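Local coordinates for uncharacterized protein AF_1796 (Archaeoglobus fulgidus, PDB 1VIM), which is of unknown function but, as a member of the PHI subfamily of SIS proteins, may bind a sugar derivative and act as an isomerase, at residues 41-46 against 90-95; 70-75 against 172-177. All coordinates share one frame; numbering follows the deposited sequence. Where two conformers were deposited one is given.

Contact 1. Residues 41-46 against 90-95. Unlike the reference sequence in segment 90-95: Gly95 (reference Ala).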
loop_
_atom_site.group_PDB
_atom_site.type_symbol
_atom_site.label_atom_id
_atom_site.label_comp_id
_atom_site.label_asym_id
_atom_site.label_seq_id
_atom_site.Cartn_x
_atom_site.Cartn_y
_atom_site.Cartn_z
ATOM N N ILE A 41 1.122 -23.176 14.938
ATOM C CA ILE A 41 -0.249 -23.477 14.511
ATOM C C ILE A 41 -1.234 -23.318 15.666
ATOM O O ILE A 41 -2.300 -22.730 15.510
ATOM C CB ILE A 41 -0.347 -24.896 13.905
ATOM C CG1 ILE A 41 0.396 -24.905 12.574
ATOM C CG2 ILE A 41 -1.820 -25.313 13.670
ATOM C CD1 ILE A 41 0.567 -26.294 11.964
ATOM N N LYS A 42 -0.872 -23.845 16.840
ATOM C CA LYS A 42 -1.728 -23.731 18.008
ATOM C C LYS A 42 -2.051 -22.269 18.368
ATOM O O LYS A 42 -3.216 -21.941 18.644
ATOM C CB LYS A 42 -1.102 -24.449 19.209
ATOM C CG LYS A 42 -1.944 -24.387 20.472
ATOM N N LEU A 43 -1.040 -21.387 18.351
ATOM C CA LEU A 43 -1.299 -19.970 18.648
ATOM C C LEU A 43 -2.165 -19.309 17.578
ATOM O O LEU A 43 -3.066 -18.515 17.890
ATOM C CB LEU A 43 -0.011 -19.164 18.840
ATOM C CG LEU A 43 0.838 -19.411 20.085
ATOM C CD1 LEU A 43 1.847 -18.284 20.238
ATOM C CD2 LEU A 43 -0.034 -19.483 21.325
ATOM N N ILE A 44 -1.891 -19.600 16.306
ATOM C CA ILE A 44 -2.737 -19.066 15.236
ATOM C C ILE A 44 -4.200 -19.509 15.408
ATOM O O ILE A 44 -5.131 -18.722 15.248
ATOM C CB ILE A 44 -2.166 -19.471 13.836
ATOM C CG1 ILE A 44 -0.926 -18.619 13.518
ATOM C CG2 ILE A 44 -3.227 -19.300 12.733
ATOM C CD1 ILE A 44 -0.085 -19.191 12.319
ATOM N N ASP A 45 -4.396 -20.775 15.767
ATOM C CA ASP A 45 -5.737 -21.327 15.914
ATOM C C ASP A 45 -6.468 -20.810 17.150
ATOM O O ASP A 45 -7.687 -20.693 17.119
ATOM C CB ASP A 45 -5.659 -22.845 16.040
ATOM C CG ASP A 45 -5.732 -23.542 14.730
ATOM O OD1 ASP A 45 -6.228 -22.967 13.717
ATOM O OD2 ASP A 45 -5.298 -24.709 14.637
ATOM N N SER A 46 -5.723 -20.497 18.209
ATOM C CA SER A 46 -6.344 -20.147 19.495
ATOM C C SER A 46 -6.537 -18.641 19.698
ATOM O O SER A 46 -7.272 -18.199 20.567
ATOM C CB SER A 46 -5.558 -20.726 20.669
ATOM O OG SER A 46 -5.283 -22.090 20.437
ATOM N N GLN A 90 -5.959 -10.808 23.463
ATOM C CA GLN A 90 -6.392 -12.118 22.990
ATOM C C GLN A 90 -5.849 -12.457 21.608
ATOM O O GLN A 90 -6.166 -13.524 21.058
ATOM C CB GLN A 90 -7.911 -12.189 22.932
ATOM C CG GLN A 90 -8.566 -12.046 24.307
ATOM C CD GLN A 90 -9.983 -12.557 24.297
ATOM O OE1 GLN A 90 -10.597 -12.703 23.240
ATOM N NE2 GLN A 90 -10.493 -12.884 25.482
ATOM N N ASP A 91 -5.059 -11.546 21.028
ATOM C CA ASP A 91 -4.599 -11.721 19.662
ATOM C C ASP A 91 -3.175 -12.267 19.602
ATOM O O ASP A 91 -2.485 -12.379 20.610
ATOM C CB ASP A 91 -4.717 -10.369 18.933
ATOM C CG ASP A 91 -6.119 -9.870 18.911
ATOM O OD1 ASP A 91 -7.070 -10.688 18.699
ATOM O OD2 ASP A 91 -6.388 -8.671 19.096
ATOM N N VAL A 92 -2.746 -12.598 18.393
ATOM C CA VAL A 92 -1.368 -12.987 18.166
ATOM C C VAL A 92 -0.803 -12.144 17.035
ATOM O O VAL A 92 -1.474 -11.916 16.031
ATOM C CB VAL A 92 -1.238 -14.496 17.886
ATOM C CG1 VAL A 92 -1.950 -14.895 16.624
ATOM C CG2 VAL A 92 0.240 -14.921 17.836
ATOM N N LEU A 93 0.418 -11.691 17.220
ATOM C CA LEU A 93 1.167 -10.968 16.200
ATOM C C LEU A 93 2.214 -11.907 15.655
ATOM O O LEU A 93 2.934 -12.557 16.430
ATOM C CB LEU A 93 1.855 -9.766 16.848
ATOM C CG LEU A 93 2.755 -8.907 15.950
ATOM C CD1 LEU A 93 1.973 -8.291 14.753
ATOM C CD2 LEU A 93 3.384 -7.817 16.784
ATOM N N VAL A 94 2.304 -11.981 14.332
ATOM C CA VAL A 94 3.353 -12.748 13.662
ATOM C C VAL A 94 4.286 -11.716 13.035
ATOM O O VAL A 94 3.896 -10.985 12.128
ATOM C CB VAL A 94 2.796 -13.690 12.575
ATOM C CG1 VAL A 94 3.953 -14.461 11.918
ATOM C CG2 VAL A 94 1.744 -14.663 13.190
ATOM N N GLY A 95 5.522 -11.668 13.506
ATOM C CA GLY A 95 6.521 -10.747 12.996
ATOM C C GLY A 95 7.570 -11.491 12.208
ATOM O O GLY A 95 8.118 -12.496 12.664
#
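Val92 faces the helix segment 41-46 with both branches of its side chain, meeting Leu43 and Ile44. Its side chain leaves the backbone toward the helix, and the CA atoms of Val92 and Ile44, the nearest such pair, are 6.9 Å apart. From CB the chain forks. The first branch, CG1, sits between the backbone N and the carbonyl carbon (chi1 63°), which turns it to the helix backbone. Val92 CG1 lies 4.0 Å from Leu43 O and 4.5 Å from Ile44 CA. The second branch, CG2, reaches for a side chain instead, with Val92 CG2 4.4 Å from Leu43 CB. One methyl therefore rests on main-chain atoms and the other on the root of a leucine. Further along the strand Val94 also points toward the helix, but more loosely, its side chain coming no nearer than 4.8 Å, the distance from Val94 CG2 to Ile44 CG1.

No hydrogen bond crosses this interface, which buries 156 Å² in all, and even its closest approach is a methyl against a carbonyl oxygen at van der Waals range. The evidence is thus of plain apolar packing at moderate spacing. Neighbouring strands widen the seat: Val92 touches Ile50 on strand 50-53 and Val120 on strand 118-123, Leu43 also rests on Val120, and Ile44 on Ile50. Leu93, the residue between the two valines, instead packs on Ile53, Leu119 and Val79. Just before the strand, Asp91 forms a salt bridge with Arg48 in the link from the helix to strand 50-53.

Helix 34-46 consequently lies over three adjacent strands, 50-53, 92-96 and 118-123, the helix-on-parallel-sheet layer packing characteristic of the alpha/beta SIS domain, in which the sheet runs in the order 2-1-3-4-5.

Contact 2. Residues 70-75 against 172-177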
loop_
_atom_site.group_PDB
_atom_site.type_symbol
_atom_site.label_atom_id
_atom_site.label_comp_id
_atom_site.label_asym_id
_atom_site.label_seq_id
_atom_site.Cartn_x
_atom_site.Cartn_y
_atom_site.Cartn_z
ATOM N N MET A 70 -6.428 -15.511 5.471
ATOM C CA MET A 70 -7.790 -15.072 5.193
ATOM C C MET A 70 -8.508 -16.137 4.348
ATOM O O MET A 70 -9.654 -16.510 4.631
ATOM C CB MET A 70 -7.786 -13.674 4.557
ATOM C CG MET A 70 -9.201 -13.159 4.197
ATOM S SD MET A 70 -9.847 -13.722 2.629
ATOM C CE MET A 70 -8.728 -12.831 1.452
ATOM N N HIS A 71 -7.829 -16.660 3.342
ATOM C CA HIS A 71 -8.399 -17.731 2.513
ATOM C C HIS A 71 -8.802 -18.948 3.322
ATOM O O HIS A 71 -9.805 -19.583 2.973
ATOM C CB HIS A 71 -7.448 -18.158 1.390
ATOM C CG HIS A 71 -7.147 -17.060 0.413
ATOM N ND1 HIS A 71 -6.039 -17.069 -0.407
ATOM C CD2 HIS A 71 -7.815 -15.911 0.121
ATOM C CE1 HIS A 71 -6.028 -15.967 -1.146
ATOM N NE2 HIS A 71 -7.087 -15.240 -0.830
ATOM N N LEU A 72 -8.040 -19.258 4.366
ATOM C CA LEU A 72 -8.308 -20.397 5.248
ATOM C C LEU A 72 -9.444 -20.138 6.235
ATOM O O LEU A 72 -9.858 -21.077 6.963
ATOM C CB LEU A 72 -7.032 -20.781 6.012
ATOM C CG LEU A 72 -5.862 -21.277 5.155
ATOM C CD1 LEU A 72 -4.620 -21.444 6.029
ATOM C CD2 LEU A 72 -6.200 -22.577 4.516
ATOM N N GLY A 73 -9.918 -18.894 6.299
ATOM C CA GLY A 73 -11.053 -18.548 7.148
ATOM C C GLY A 73 -10.696 -17.909 8.472
ATOM O O GLY A 73 -11.585 -17.696 9.301
ATOM N N TYR A 74 -9.423 -17.545 8.669
ATOM C CA TYR A 74 -9.052 -16.835 9.891
ATOM C C TYR A 74 -9.426 -15.360 9.809
ATOM O O TYR A 74 -9.536 -14.782 8.707
ATOM C CB TYR A 74 -7.541 -16.937 10.170
ATOM C CG TYR A 74 -7.067 -18.332 10.509
ATOM C CD1 TYR A 74 -7.250 -18.845 11.786
ATOM C CD2 TYR A 74 -6.453 -19.134 9.556
ATOM C CE1 TYR A 74 -6.834 -20.131 12.107
ATOM C CE2 TYR A 74 -6.015 -20.428 9.868
ATOM C CZ TYR A 74 -6.212 -20.909 11.144
ATOM O OH TYR A 74 -5.777 -22.177 11.465
ATOM N N THR A 75 -9.552 -14.744 10.974
ATOM C CA THR A 75 -9.676 -13.303 11.078
ATOM C C THR A 75 -8.254 -12.755 11.211
ATOM O O THR A 75 -7.557 -13.005 12.197
ATOM C CB THR A 75 -10.500 -12.921 12.304
ATOM O OG1 THR A 75 -11.824 -13.454 12.128
ATOM C CG2 THR A 75 -10.694 -11.425 12.369
ATOM N N ALA A 172 4.304 -23.742 3.147
ATOM C CA ALA A 172 4.273 -25.110 3.685
ATOM C C ALA A 172 3.351 -25.207 4.897
ATOM O O ALA A 172 2.614 -26.207 5.073
ATOM C CB ALA A 172 5.670 -25.584 4.048
ATOM N N LEU A 173 3.393 -24.185 5.750
ATOM C CA LEU A 173 2.544 -24.124 6.919
ATOM C C LEU A 173 1.069 -24.076 6.488
ATOM O O LEU A 173 0.220 -24.738 7.097
ATOM C CB LEU A 173 2.939 -22.909 7.776
ATOM C CG LEU A 173 2.239 -22.789 9.113
ATOM C CD1 LEU A 173 2.853 -23.800 10.052
ATOM C CD2 LEU A 173 2.514 -21.393 9.641
ATOM N N VAL A 174 0.763 -23.306 5.447
ATOM C CA VAL A 174 -0.600 -23.265 4.904
ATOM C C VAL A 174 -1.039 -24.661 4.466
ATOM O O VAL A 174 -2.144 -25.078 4.763
ATOM C CB VAL A 174 -0.705 -22.251 3.732
ATOM C CG1 VAL A 174 -1.982 -22.462 2.938
ATOM C CG2 VAL A 174 -0.684 -20.839 4.280
ATOM N N ALA A 175 -0.176 -25.386 3.752
ATOM C CA ALA A 175 -0.500 -26.744 3.326
ATOM C C ALA A 175 -0.850 -27.606 4.543
ATOM O O ALA A 175 -1.787 -28.415 4.499
ATOM C CB ALA A 175 0.668 -27.317 2.573
ATOM N N GLU A 176 -0.082 -27.467 5.613
ATOM C CA GLU A 176 -0.295 -28.256 6.826
ATOM C C GLU A 176 -1.615 -27.903 7.496
ATOM O O GLU A 176 -2.385 -28.795 7.890
ATOM C CB GLU A 176 0.873 -28.033 7.779
ATOM C CG GLU A 176 0.758 -28.784 9.096
ATOM C CD GLU A 176 0.825 -30.296 8.949
ATOM O OE1 GLU A 176 1.311 -30.805 7.911
ATOM O OE2 GLU A 176 0.383 -30.973 9.913
ATOM N N ILE A 177 -1.904 -26.609 7.614
ATOM C CA ILE A 177 -3.183 -26.180 8.180
ATOM C C ILE A 177 -4.352 -26.664 7.327
ATOM O O ILE A 177 -5.374 -27.106 7.868
ATOM C CB ILE A 177 -3.209 -24.642 8.378
ATOM C CG1 ILE A 177 -2.171 -24.226 9.433
ATOM C CG2 ILE A 177 -4.609 -24.195 8.812
ATOM C CD1 ILE A 177 -1.844 -22.728 9.477
#
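Leu72 and Tyr74 converge on one methyl of Ile177. Ile177 CG2 lies 3.9 Å from Leu72 CD1 and 3.5 Å from Tyr74 OH, approaching the tyrosine at the ring's edge, near its plane, with Tyr74 CE2 4.2 Å away. With CG1 beside the backbone N (chi1 -65°), Ile177 CG2 is anti to that N and is held out to the other segment. Leu72 CD1 has a second partner one helical turn earlier, Val174 CG1 at 4.2 Å, so the leucine tip spans two residues on the same side of the helix. The side chains of Leu72 and Ile177 meet at about a right angle. Hydrogen bonds across the segments are absent. The surface buried totals 179 Å², and the closest atoms are methyls, a ring-edge carbon and the phenol oxygen, whose probable hydrogen-bond partner is Asp45.

The turn at Gly73 lets Leu72 and Tyr74, which flank it in sequence, both point toward helix 160-181. That glycine has positive phi (100°) and closes the last turn of helix 56-71 as a Schellman motif, Gly73 N donating to Met70 O over 2.9 Å. Lys181 adds a cation-pi contact to the Tyr74 ring.

Farther out, Glu176 turns to the second subunit, where its carboxylate accepts hydrogen bonds from His11 and from the backbone N of Leu14. Within the chain, the junction lies where the end of helix 56-71 meets helix 160-181: Leu188 of helix 185-191 packs on Leu72, and Thr75 pairs through its backbone with Ile50 as the chain enters edge strand 76-78.

How the contacts relate
The two contacts share helix 34-46 as their common wall, and their centres are 12 Å apart. In contact 1 this helix sits on the sheet. Ile44 belongs to that contact and also reaches contact 2, while Ile41 and Asp45 reach only contact 2 among these segments. Ile44 CG2 packs at 3.7 Å against Tyr74 CZ, and Ile41 CG1 meets Leu173 CD1 at the same distance of 3.7 Å, so helix 160-181 covers part of the helix as well. Asp45 OD1 and Tyr74 OH form a probable hydrogen bond, although their 2.4 Å separation is doubtfully short. The segments alternate along the chain, tying distant parts of one SIS domain together. No ligand or active-site residue is identified here, so both contacts are best read as packing.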